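Local coordinates for protein beta-L-arabinobiosidase (Bacteroides thetaiotaomicron, PDB 5MQR) that probably cleaves glycosidic bonds in plant pectin as a beta-L-arabinobiosidase, and may also have exo-alpha-sialidase activity, at residues Trp735-Asp740 with Met771-Lys776; Phe750-Ala755 with Glu779-Arg784; Arg784-Asn789 with Gly794-Gly799. All blocks are in the same frame, centred on the assembly; numbering follows the deposited sequence.

Contact 1 of 3, residues Trp735-Asp740 with Met771-Lys776; sequences WYRGND and MLDMTK
Carboxylate oxygen OD2 of D773 is gripped by both terminal nitrogens of R737, forming a salt bridge in which NH1 and NH2 each lie 2.9 Å from OD2. Both bonds run in the guanidinium plane, yet the carboxylate stands almost perpendicular to it (89°): NH1 meets the syn lone pair of OD2, whereas NH2 comes from above the carboxylate plane. The first torsion of D773 (chi1 178°) places its carboxylate beside its own carbonyl carbon, and R737 NH2 also makes a weak bond to D773 O (2.9 Å). A second carboxylate, that of D777, forms a salt bridge with the same NH2. The contact ties the C-terminal end of helix 726-737 to helix 768-788, in a helical domain consistent with the (alpha/alpha)6 barrel of six-hairpin glycosidases. Next to the ion pair, Y736 and M774 form the buried, apolar part. The selenium of M774, a selenomethionine, sits over one guanidinium face, 3.9 Å from R737 NH2. Bends at chi2 and chi3 then fold its methyl CE onto a face of the Y736 ring, 3.5 Å from the centroid, a CH-pi contact within a more oblique Met-aromatic pair. The Y736 hydroxyl is hydrogen-bonded to E781 OE1.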
loop_
_atom_site.group_PDB
_atom_site.type_symbol
_atom_site.label_atom_id
_atom_site.label_comp_id
_atom_site.label_asym_id
_atom_site.label_seq_id
_atom_site.Cartn_x
_atom_site.Cartn_y
_atom_site.Cartn_z
ATOM N N TRP A 735 24.266 -13.544 30.873
ATOM C CA TRP A 735 23.861 -14.784 31.537
ATOM C C TRP A 735 24.947 -15.849 31.475
ATOM O O TRP A 735 25.192 -16.511 32.487
ATOM C CB TRP A 735 22.544 -15.367 30.982
ATOM C CG TRP A 735 21.331 -14.781 31.573
ATOM C CD1 TRP A 735 20.412 -14.002 30.941
ATOM C CD2 TRP A 735 20.892 -14.902 32.929
ATOM N NE1 TRP A 735 19.423 -13.633 31.813
ATOM C CE2 TRP A 735 19.703 -14.159 33.049
ATOM C CE3 TRP A 735 21.386 -15.563 34.049
ATOM C CZ2 TRP A 735 18.993 -14.076 34.249
ATOM C CZ3 TRP A 735 20.689 -15.469 35.242
ATOM C CH2 TRP A 735 19.498 -14.748 35.324
ATOM N N TYR A 736 25.592 -16.009 30.320
ATOM C CA TYR A 736 26.496 -17.164 30.111
ATOM C C TYR A 736 27.974 -16.887 30.390
ATOM O O TYR A 736 28.743 -17.823 30.628
ATOM C CB TYR A 736 26.316 -17.750 28.711
ATOM C CG TYR A 736 25.001 -18.479 28.565
ATOM C CD1 TYR A 736 23.849 -17.810 28.159
ATOM C CD2 TYR A 736 24.901 -19.841 28.848
ATOM C CE1 TYR A 736 22.631 -18.477 28.036
ATOM C CE2 TYR A 736 23.689 -20.512 28.734
ATOM C CZ TYR A 736 22.559 -19.830 28.316
ATOM O OH TYR A 736 21.366 -20.484 28.199
ATOM N N ARG A 737 28.372 -15.619 30.342
ATOM C CA ARG A 737 29.771 -15.240 30.523
ATOM C C ARG A 737 29.977 -14.099 31.507
ATOM O O ARG A 737 31.092 -13.634 31.678
ATOM C CB ARG A 737 30.354 -14.862 29.166
ATOM C CG ARG A 737 30.376 -16.034 28.198
ATOM C CD ARG A 737 30.352 -15.578 26.768
ATOM N NE ARG A 737 30.149 -16.707 25.865
ATOM C CZ ARG A 737 30.272 -16.657 24.540
ATOM N NH1 ARG A 737 30.583 -15.524 23.929
ATOM N NH2 ARG A 737 30.082 -17.759 23.823
ATOM N N GLY A 738 28.926 -13.672 32.190
ATOM C CA GLY A 738 29.008 -12.461 32.987
ATOM C C GLY A 738 29.452 -12.668 34.413
ATOM O O GLY A 738 29.446 -11.721 35.172
ATOM N N ASN A 739 29.817 -13.893 34.782
ATOM C CA ASN A 739 30.251 -14.239 36.135
ATOM C C ASN A 739 31.712 -14.732 36.078
ATOM O O ASN A 739 31.969 -15.938 36.008
ATOM C CB ASN A 739 29.304 -15.305 36.704
ATOM C CG ASN A 739 29.754 -15.856 38.053
ATOM O OD1 ASN A 739 30.432 -15.185 38.822
ATOM N ND2 ASN A 739 29.359 -17.086 38.341
ATOM N N ASP A 740 32.653 -13.783 36.096
ATOM C CA ASP A 740 34.098 -14.062 35.885
ATOM C C ASP A 740 34.333 -14.871 34.602
ATOM O O ASP A 740 35.034 -15.892 34.623
ATOM C CB ASP A 740 34.728 -14.785 37.107
ATOM C CG ASP A 740 34.722 -13.926 38.368
ATOM O OD1 ASP A 740 35.168 -12.752 38.276
ATOM O OD2 ASP A 740 34.288 -14.413 39.446
HETATM N N MSE A 771 25.205 -17.458 17.034
HETATM C CA MSE A 771 24.679 -18.780 17.370
HETATM C C MSE A 771 25.813 -19.782 17.469
HETATM O O MSE A 771 25.905 -20.463 18.467
HETATM C CB MSE A 771 23.606 -19.194 16.362
HETATM C CG MSE A 771 22.930 -20.554 16.589
HETATM SE SE MSE A 771 24.047 -21.960 15.752
HETATM C CE MSE A 771 23.747 -21.482 13.856
ATOM N N LEU A 772 26.689 -19.873 16.470
ATOM C CA LEU A 772 27.799 -20.854 16.483
ATOM C C LEU A 772 28.708 -20.659 17.698
ATOM O O LEU A 772 29.112 -21.644 18.353
ATOM C CB LEU A 772 28.627 -20.798 15.194
ATOM C CG LEU A 772 27.930 -21.223 13.877
ATOM C CD1 LEU A 772 28.783 -20.940 12.639
ATOM C CD2 LEU A 772 27.561 -22.696 13.904
ATOM N N ASP A 773 28.984 -19.394 18.022
ATOM C CA ASP A 773 29.812 -19.043 19.186
ATOM C C ASP A 773 29.176 -19.373 20.559
ATOM O O ASP A 773 29.893 -19.507 21.531
ATOM C CB ASP A 773 30.213 -17.556 19.110
ATOM C CG ASP A 773 31.028 -17.099 20.308
ATOM O OD1 ASP A 773 32.247 -17.386 20.374
ATOM O OD2 ASP A 773 30.418 -16.466 21.197
HETATM N N MSE A 774 27.848 -19.490 20.621
HETATM C CA MSE A 774 27.107 -19.832 21.860
HETATM C C MSE A 774 26.907 -21.326 22.094
HETATM O O MSE A 774 26.443 -21.731 23.159
HETATM C CB MSE A 774 25.717 -19.155 21.845
HETATM C CG MSE A 774 25.743 -17.755 22.456
HETATM SE SE MSE A 774 26.244 -17.764 24.355
HETATM C CE MSE A 774 24.740 -18.840 25.058
ATOM N N THR A 775 27.260 -22.142 21.099
ATOM C CA THR A 775 27.009 -23.594 21.097
ATOM C C THR A 775 27.635 -24.319 22.315
ATOM O O THR A 775 26.931 -25.049 23.013
ATOM C CB THR A 775 27.414 -24.181 19.703
ATOM O OG1 THR A 775 26.335 -23.943 18.776
ATOM C CG2 THR A 775 27.723 -25.608 19.724
ATOM N N LYS A 776 28.920 -24.102 22.582
ATOM C CA LYS A 776 29.576 -24.738 23.726
ATOM C C LYS A 776 28.932 -24.368 25.054
ATOM O O LYS A 776 28.716 -25.241 25.884
ATOM C CB LYS A 776 31.067 -24.400 23.780
ATOM C CG LYS A 776 31.857 -25.051 22.662
ATOM C CD LYS A 776 33.365 -24.884 22.863
ATOM C CE LYS A 776 34.125 -24.973 21.543
ATOM N NZ LYS A 776 35.469 -25.589 21.763
#

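Contact 2 of 3, residues Phe750-Ala755 with Glu779-Arg784; sequences FSSWNA and ETEYQR
S752 OG donates to E781 OE2 over 2.7 Å, the tightest point between the loop ahead of helix 754-765 and the middle of helix 768-788. The hydroxyl approaches from above the carboxylate plane, 53° out of it, and S752 CB follows to 3.2 Å from the same OE2. E781 spans the gap as a fully extended chain, its CG anti to the backbone N (chi1 179°). The grip of N754 is slacker: its ND2 lies 3.3 Å from E781 OE2 on the syn side, and the bond leaves the amide plane at a tilt. A755 only faces the helix, without close contact, and on the far side of helix 768-788 T780 and Q783 look out to solvent. S752 also shapes its own chain, since OG accepts from N754 N at 3.0 Å in an ST turn that leads into helix 754-765. The other carboxylate oxygen, OE1, takes the hydroxyl of Y736. Exchanging E781 for an alanine would probably leave the hydroxyls of S752 and Y736 without their buried acceptor and take from the N754 amide one of its partners. The sharing of roles at S752 is thus well defined: its one proton goes to the glutamate and its oxygen receives the backbone N-H, while the buried carboxylate is satisfied by uncharged donors from separate parts of the chain.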
loop_
_atom_site.group_PDB
_atom_site.type_symbol
_atom_site.label_atom_id
_atom_site.label_comp_id
_atom_site.label_asym_id
_atom_site.label_seq_id
_atom_site.Cartn_x
_atom_site.Cartn_y
_atom_site.Cartn_z
ATOM N N PHE A 750 16.480 -22.282 38.192
ATOM C CA PHE A 750 15.285 -22.390 37.369
ATOM C C PHE A 750 15.501 -23.237 36.125
ATOM O O PHE A 750 16.560 -23.164 35.477
ATOM C CB PHE A 750 14.776 -21.003 36.963
ATOM C CG PHE A 750 14.295 -20.173 38.118
ATOM C CD1 PHE A 750 13.039 -20.394 38.671
ATOM C CD2 PHE A 750 15.104 -19.201 38.678
ATOM C CE1 PHE A 750 12.590 -19.646 39.756
ATOM C CE2 PHE A 750 14.659 -18.443 39.753
ATOM C CZ PHE A 750 13.405 -18.669 40.297
ATOM N N SER A 751 14.482 -24.039 35.806
ATOM C CA SER A 751 14.466 -24.827 34.599
ATOM C C SER A 751 14.732 -23.928 33.399
ATOM O O SER A 751 14.461 -22.719 33.431
ATOM C CB SER A 751 13.120 -25.527 34.419
ATOM O OG SER A 751 12.798 -26.353 35.524
ATOM N N SER A 752 15.265 -24.542 32.345
ATOM C CA SER A 752 15.725 -23.810 31.160
ATOM C C SER A 752 15.271 -24.438 29.847
ATOM O O SER A 752 15.452 -25.656 29.649
ATOM C CB SER A 752 17.256 -23.743 31.165
ATOM O OG SER A 752 17.724 -23.207 29.946
ATOM N N TRP A 753 14.714 -23.604 28.959
ATOM C CA TRP A 753 14.598 -23.936 27.528
ATOM C C TRP A 753 15.474 -23.037 26.683
ATOM O O TRP A 753 15.185 -22.773 25.526
ATOM C CB TRP A 753 13.143 -23.989 27.038
ATOM C CG TRP A 753 12.343 -22.728 26.895
ATOM C CD1 TRP A 753 12.195 -22.005 25.778
ATOM C CD2 TRP A 753 11.519 -22.099 27.886
ATOM N NE1 TRP A 753 11.362 -20.950 25.990
ATOM C CE2 TRP A 753 10.916 -20.991 27.279
ATOM C CE3 TRP A 753 11.218 -22.377 29.218
ATOM C CZ2 TRP A 753 10.048 -20.141 27.959
ATOM C CZ3 TRP A 753 10.350 -21.534 29.896
ATOM C CH2 TRP A 753 9.783 -20.425 29.271
ATOM N N ASN A 754 16.626 -22.658 27.221
ATOM C CA ASN A 754 17.430 -21.614 26.593
ATOM C C ASN A 754 18.138 -21.993 25.315
ATOM O O ASN A 754 18.384 -21.110 24.485
ATOM C CB ASN A 754 18.431 -21.038 27.578
ATOM C CG ASN A 754 17.757 -20.284 28.698
ATOM O OD1 ASN A 754 16.611 -19.812 28.573
ATOM N ND2 ASN A 754 18.442 -20.201 29.822
ATOM N N ALA A 755 18.467 -23.270 25.140
ATOM C CA ALA A 755 19.051 -23.663 23.863
ATOM C C ALA A 755 18.005 -23.545 22.767
ATOM O O ALA A 755 18.291 -23.004 21.704
ATOM C CB ALA A 755 19.642 -25.052 23.908
ATOM N N GLU A 779 25.821 -26.342 25.482
ATOM C CA GLU A 779 26.118 -27.759 25.813
ATOM C C GLU A 779 26.465 -27.908 27.271
ATOM O O GLU A 779 25.989 -28.831 27.920
ATOM C CB GLU A 779 27.286 -28.339 24.991
ATOM C CG GLU A 779 27.039 -28.435 23.505
ATOM C CD GLU A 779 28.294 -28.838 22.739
ATOM O OE1 GLU A 779 28.734 -29.982 22.935
ATOM O OE2 GLU A 779 28.813 -28.009 21.938
ATOM N N THR A 780 27.320 -27.018 27.770
ATOM C CA THR A 780 27.647 -26.992 29.190
ATOM C C THR A 780 26.367 -26.856 30.039
ATOM O O THR A 780 26.195 -27.579 31.016
ATOM C CB THR A 780 28.639 -25.851 29.531
ATOM O OG1 THR A 780 29.830 -26.022 28.759
ATOM C CG2 THR A 780 28.993 -25.830 31.068
ATOM N N GLU A 781 25.475 -25.939 29.652
ATOM C CA GLU A 781 24.192 -25.806 30.352
ATOM C C GLU A 781 23.393 -27.124 30.338
ATOM O O GLU A 781 22.936 -27.593 31.403
ATOM C CB GLU A 781 23.356 -24.679 29.751
ATOM C CG GLU A 781 22.003 -24.481 30.409
ATOM C CD GLU A 781 21.204 -23.350 29.789
ATOM O OE1 GLU A 781 21.447 -22.994 28.610
ATOM O OE2 GLU A 781 20.302 -22.839 30.495
ATOM N N TYR A 782 23.226 -27.698 29.139
ATOM C CA TYR A 782 22.444 -28.921 28.962
ATOM C C TYR A 782 22.992 -30.052 29.854
ATOM O O TYR A 782 22.245 -30.683 30.601
ATOM C CB TYR A 782 22.442 -29.361 27.496
ATOM C CG TYR A 782 21.496 -30.500 27.242
ATOM C CD1 TYR A 782 21.831 -31.807 27.594
ATOM C CD2 TYR A 782 20.248 -30.277 26.666
ATOM C CE1 TYR A 782 20.938 -32.840 27.379
ATOM C CE2 TYR A 782 19.363 -31.313 26.442
ATOM C CZ TYR A 782 19.706 -32.586 26.798
ATOM O OH TYR A 782 18.811 -33.609 26.578
ATOM N N GLN A 783 24.297 -30.281 29.775
ATOM C CA GLN A 783 24.937 -31.372 30.497
ATOM C C GLN A 783 24.788 -31.236 32.028
ATOM O O GLN A 783 24.688 -32.255 32.722
ATOM C CB GLN A 783 26.415 -31.527 30.074
ATOM C CG GLN A 783 26.593 -32.109 28.669
ATOM C CD GLN A 783 28.054 -32.140 28.215
ATOM O OE1 GLN A 783 28.888 -32.822 28.811
ATOM N NE2 GLN A 783 28.369 -31.408 27.157
ATOM N N ARG A 784 24.737 -29.993 32.529
ATOM C CA ARG A 784 24.560 -29.744 33.953
ATOM C C ARG A 784 23.177 -30.238 34.374
ATOM O O ARG A 784 23.071 -31.023 35.318
ATOM C CB ARG A 784 24.770 -28.258 34.317
ATOM C CG ARG A 784 24.515 -27.964 35.793
ATOM C CD ARG A 784 24.784 -26.517 36.196
ATOM N NE ARG A 784 24.248 -25.511 35.278
ATOM C CZ ARG A 784 22.955 -25.212 35.118
ATOM N NH1 ARG A 784 21.999 -25.862 35.777
ATOM N NH2 ARG A 784 22.605 -24.262 34.262
#

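Contact 3 of 3, residues Arg784-Asn789 with Gly794-Gly799; sequences RWERTN and GLYWQG
The C-terminal end of helix 768-788 is met by the returning chain 794-799 at N789, whose carbonyl O accepts from W797 N at 2.8 Å in a nearly straight bond (162°). The same oxygen receives a CA-H...O contact from Y796 CA, 3.2 Å away. W797 folds back over the helix end: its CG takes the crowded position between the backbone N and the carbonyl carbon (chi1 61°), which lays the indole against N789, with N789 CA over the five-membered ring 4.0 Å from its centroid. The flat end of the N789 side chain stacks on the indole, planes 28° apart. Y796 runs along the last helical turn instead, turning the CE2 edge of its ring to W785 O and bringing its hydroxyl 3.3 Å from E786 CB. Beyond it, one water joins Y796 OH to E786 OE2, the carboxylate oxygen that also forms a salt bridge with R852 of helix 843-864. At the buried end, Q798 NE2 comes obliquely to within 3.7 Å of W785 CZ3, its amide almost upright to the indole, while its hydrogen bond goes to S751 OG. A second water accepts from W797 NE1 and probably donates to T788 O. The carbonyl of N789, just past the helix, is thus paired by the W797 amide, and that of T788 probably by a water.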
loop_
_atom_site.group_PDB
_atom_site.type_symbol
_atom_site.label_atom_id
_atom_site.label_comp_id
_atom_site.label_asym_id
_atom_site.label_seq_id
_atom_site.Cartn_x
_atom_site.Cartn_y
_atom_site.Cartn_z
ATOM N N ARG A 784 24.737 -29.993 32.529
ATOM C CA ARG A 784 24.560 -29.744 33.953
ATOM C C ARG A 784 23.177 -30.238 34.374
ATOM O O ARG A 784 23.071 -31.023 35.318
ATOM C CB ARG A 784 24.770 -28.258 34.317
ATOM C CG ARG A 784 24.515 -27.964 35.793
ATOM C CD ARG A 784 24.784 -26.517 36.196
ATOM N NE ARG A 784 24.248 -25.511 35.278
ATOM C CZ ARG A 784 22.955 -25.212 35.118
ATOM N NH1 ARG A 784 21.999 -25.862 35.777
ATOM N NH2 ARG A 784 22.605 -24.262 34.262
ATOM N N TRP A 785 22.138 -29.815 33.654
ATOM C CA TRP A 785 20.785 -30.299 33.942
ATOM C C TRP A 785 20.670 -31.825 33.858
ATOM O O TRP A 785 20.058 -32.460 34.707
ATOM C CB TRP A 785 19.737 -29.626 33.029
ATOM C CG TRP A 785 19.476 -28.199 33.402
ATOM C CD1 TRP A 785 19.689 -27.091 32.627
ATOM C CD2 TRP A 785 18.966 -27.725 34.644
ATOM N NE1 TRP A 785 19.340 -25.944 33.321
ATOM C CE2 TRP A 785 18.877 -26.311 34.553
ATOM C CE3 TRP A 785 18.553 -28.359 35.825
ATOM C CZ2 TRP A 785 18.414 -25.519 35.601
ATOM C CZ3 TRP A 785 18.089 -27.562 36.892
ATOM C CH2 TRP A 785 18.021 -26.149 36.762
ATOM N N GLU A 786 21.254 -32.392 32.813
ATOM C CA GLU A 786 21.298 -33.840 32.610
ATOM C C GLU A 786 21.986 -34.575 33.757
ATOM O O GLU A 786 21.535 -35.615 34.178
ATOM C CB GLU A 786 22.026 -34.158 31.299
ATOM C CG GLU A 786 22.015 -35.619 30.896
ATOM C CD GLU A 786 22.627 -35.798 29.528
ATOM O OE1 GLU A 786 23.860 -35.635 29.426
ATOM O OE2 GLU A 786 21.873 -36.062 28.556
ATOM N N ARG A 787 23.075 -34.014 34.252
ATOM C CA ARG A 787 23.808 -34.588 35.387
ATOM C C ARG A 787 23.019 -34.491 36.709
ATOM O O ARG A 787 22.987 -35.457 37.470
ATOM C CB ARG A 787 25.197 -33.937 35.469
ATOM C CG ARG A 787 25.969 -34.055 36.785
ATOM C CD ARG A 787 27.472 -33.799 36.600
ATOM N NE ARG A 787 27.781 -32.971 35.421
ATOM C CZ ARG A 787 27.701 -31.628 35.344
ATOM N NH1 ARG A 787 27.320 -30.874 36.391
ATOM N NH2 ARG A 787 28.003 -31.025 34.197
ATOM N N THR A 788 22.329 -33.371 36.940
ATOM C CA THR A 788 21.709 -33.110 38.239
ATOM C C THR A 788 20.245 -33.483 38.381
ATOM O O THR A 788 19.794 -33.658 39.517
ATOM C CB THR A 788 21.862 -31.630 38.664
ATOM O OG1 THR A 788 21.125 -30.763 37.791
ATOM C CG2 THR A 788 23.344 -31.217 38.701
ATOM N N ASN A 789 19.497 -33.596 37.273
ATOM C CA ASN A 789 18.030 -33.589 37.334
ATOM C C ASN A 789 17.260 -34.724 36.629
ATOM O O ASN A 789 16.096 -34.550 36.254
ATOM C CB ASN A 789 17.520 -32.215 36.891
ATOM C CG ASN A 789 17.392 -31.256 38.043
ATOM O OD1 ASN A 789 16.289 -31.000 38.521
ATOM N ND2 ASN A 789 18.508 -30.732 38.511
ATOM N N GLY A 794 15.157 -42.122 33.349
ATOM C CA GLY A 794 15.510 -41.213 32.240
ATOM C C GLY A 794 14.729 -39.910 32.197
ATOM O O GLY A 794 15.181 -38.950 31.573
ATOM N N LEU A 795 13.558 -39.863 32.834
ATOM C CA LEU A 795 12.758 -38.638 32.875
ATOM C C LEU A 795 13.459 -37.609 33.751
ATOM O O LEU A 795 14.134 -37.964 34.708
ATOM C CB LEU A 795 11.344 -38.875 33.426
ATOM C CG LEU A 795 10.332 -39.632 32.543
ATOM C CD1 LEU A 795 9.229 -40.185 33.434
ATOM C CD2 LEU A 795 9.738 -38.769 31.437
ATOM N N TYR A 796 13.310 -36.341 33.383
ATOM C CA TYR A 796 13.766 -35.237 34.224
ATOM C C TYR A 796 12.766 -35.027 35.369
ATOM O O TYR A 796 11.570 -35.304 35.232
ATOM C CB TYR A 796 14.008 -33.943 33.403
ATOM C CG TYR A 796 15.306 -33.966 32.571
ATOM C CD1 TYR A 796 15.369 -34.637 31.359
ATOM C CD2 TYR A 796 16.467 -33.344 33.027
ATOM C CE1 TYR A 796 16.544 -34.683 30.611
ATOM C CE2 TYR A 796 17.637 -33.384 32.300
ATOM C CZ TYR A 796 17.681 -34.055 31.082
ATOM O OH TYR A 796 18.843 -34.120 30.332
ATOM N N TRP A 797 13.285 -34.603 36.517
ATOM C CA TRP A 797 12.463 -34.129 37.611
ATOM C C TRP A 797 12.764 -32.680 37.836
ATOM O O TRP A 797 13.849 -32.205 37.516
ATOM C CB TRP A 797 12.706 -34.883 38.915
ATOM C CG TRP A 797 14.094 -34.786 39.462
ATOM C CD1 TRP A 797 15.113 -35.669 39.246
ATOM C CD2 TRP A 797 14.624 -33.765 40.321
ATOM N NE1 TRP A 797 16.243 -35.265 39.915
ATOM C CE2 TRP A 797 15.973 -34.099 40.583
ATOM C CE3 TRP A 797 14.095 -32.602 40.894
ATOM C CZ2 TRP A 797 16.803 -33.309 41.399
ATOM C CZ3 TRP A 797 14.924 -31.803 41.702
ATOM C CH2 TRP A 797 16.260 -32.156 41.939
ATOM N N GLN A 798 11.794 -31.974 38.396
ATOM C CA GLN A 798 12.041 -30.660 38.949
ATOM C C GLN A 798 11.046 -30.374 40.033
ATOM O O GLN A 798 9.871 -30.716 39.898
ATOM C CB GLN A 798 11.921 -29.602 37.871
ATOM C CG GLN A 798 12.333 -28.209 38.325
ATOM C CD GLN A 798 13.806 -28.076 38.635
ATOM O OE1 GLN A 798 14.311 -28.653 39.591
ATOM N NE2 GLN A 798 14.498 -27.266 37.847
ATOM N N GLY A 799 11.506 -29.742 41.104
ATOM C CA GLY A 799 10.584 -29.163 42.090
ATOM C C GLY A 799 9.769 -28.048 41.465
ATOM O O GLY A 799 10.294 -27.280 40.648
HETATM O O HOH W 1 19.190 -35.681 28.193
HETATM O O HOH W 2 18.872 -36.672 39.539
#

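In the fold
All three contacts lie along helix 768-788, within the MGH1-like glycoside hydrolase domain and on the same side of the chain's centre. The centres of contacts 1 and 2 are about 12 Å apart and those of contacts 2 and 3 about 10 Å, while contacts 1 and 3, with centres about 21 Å apart, do not touch. Along the chain the segments of contacts 1 and 2 alternate, so helix 726-737 and then the start of helix 754-765 with the loop before it meet the shared helix; contact 3 follows in series at its C-terminal end. Hydrogen bonds Y736-E781 and S751-Q798 couple neighbouring contacts, which together fix helix 768-788 to segments before and after it.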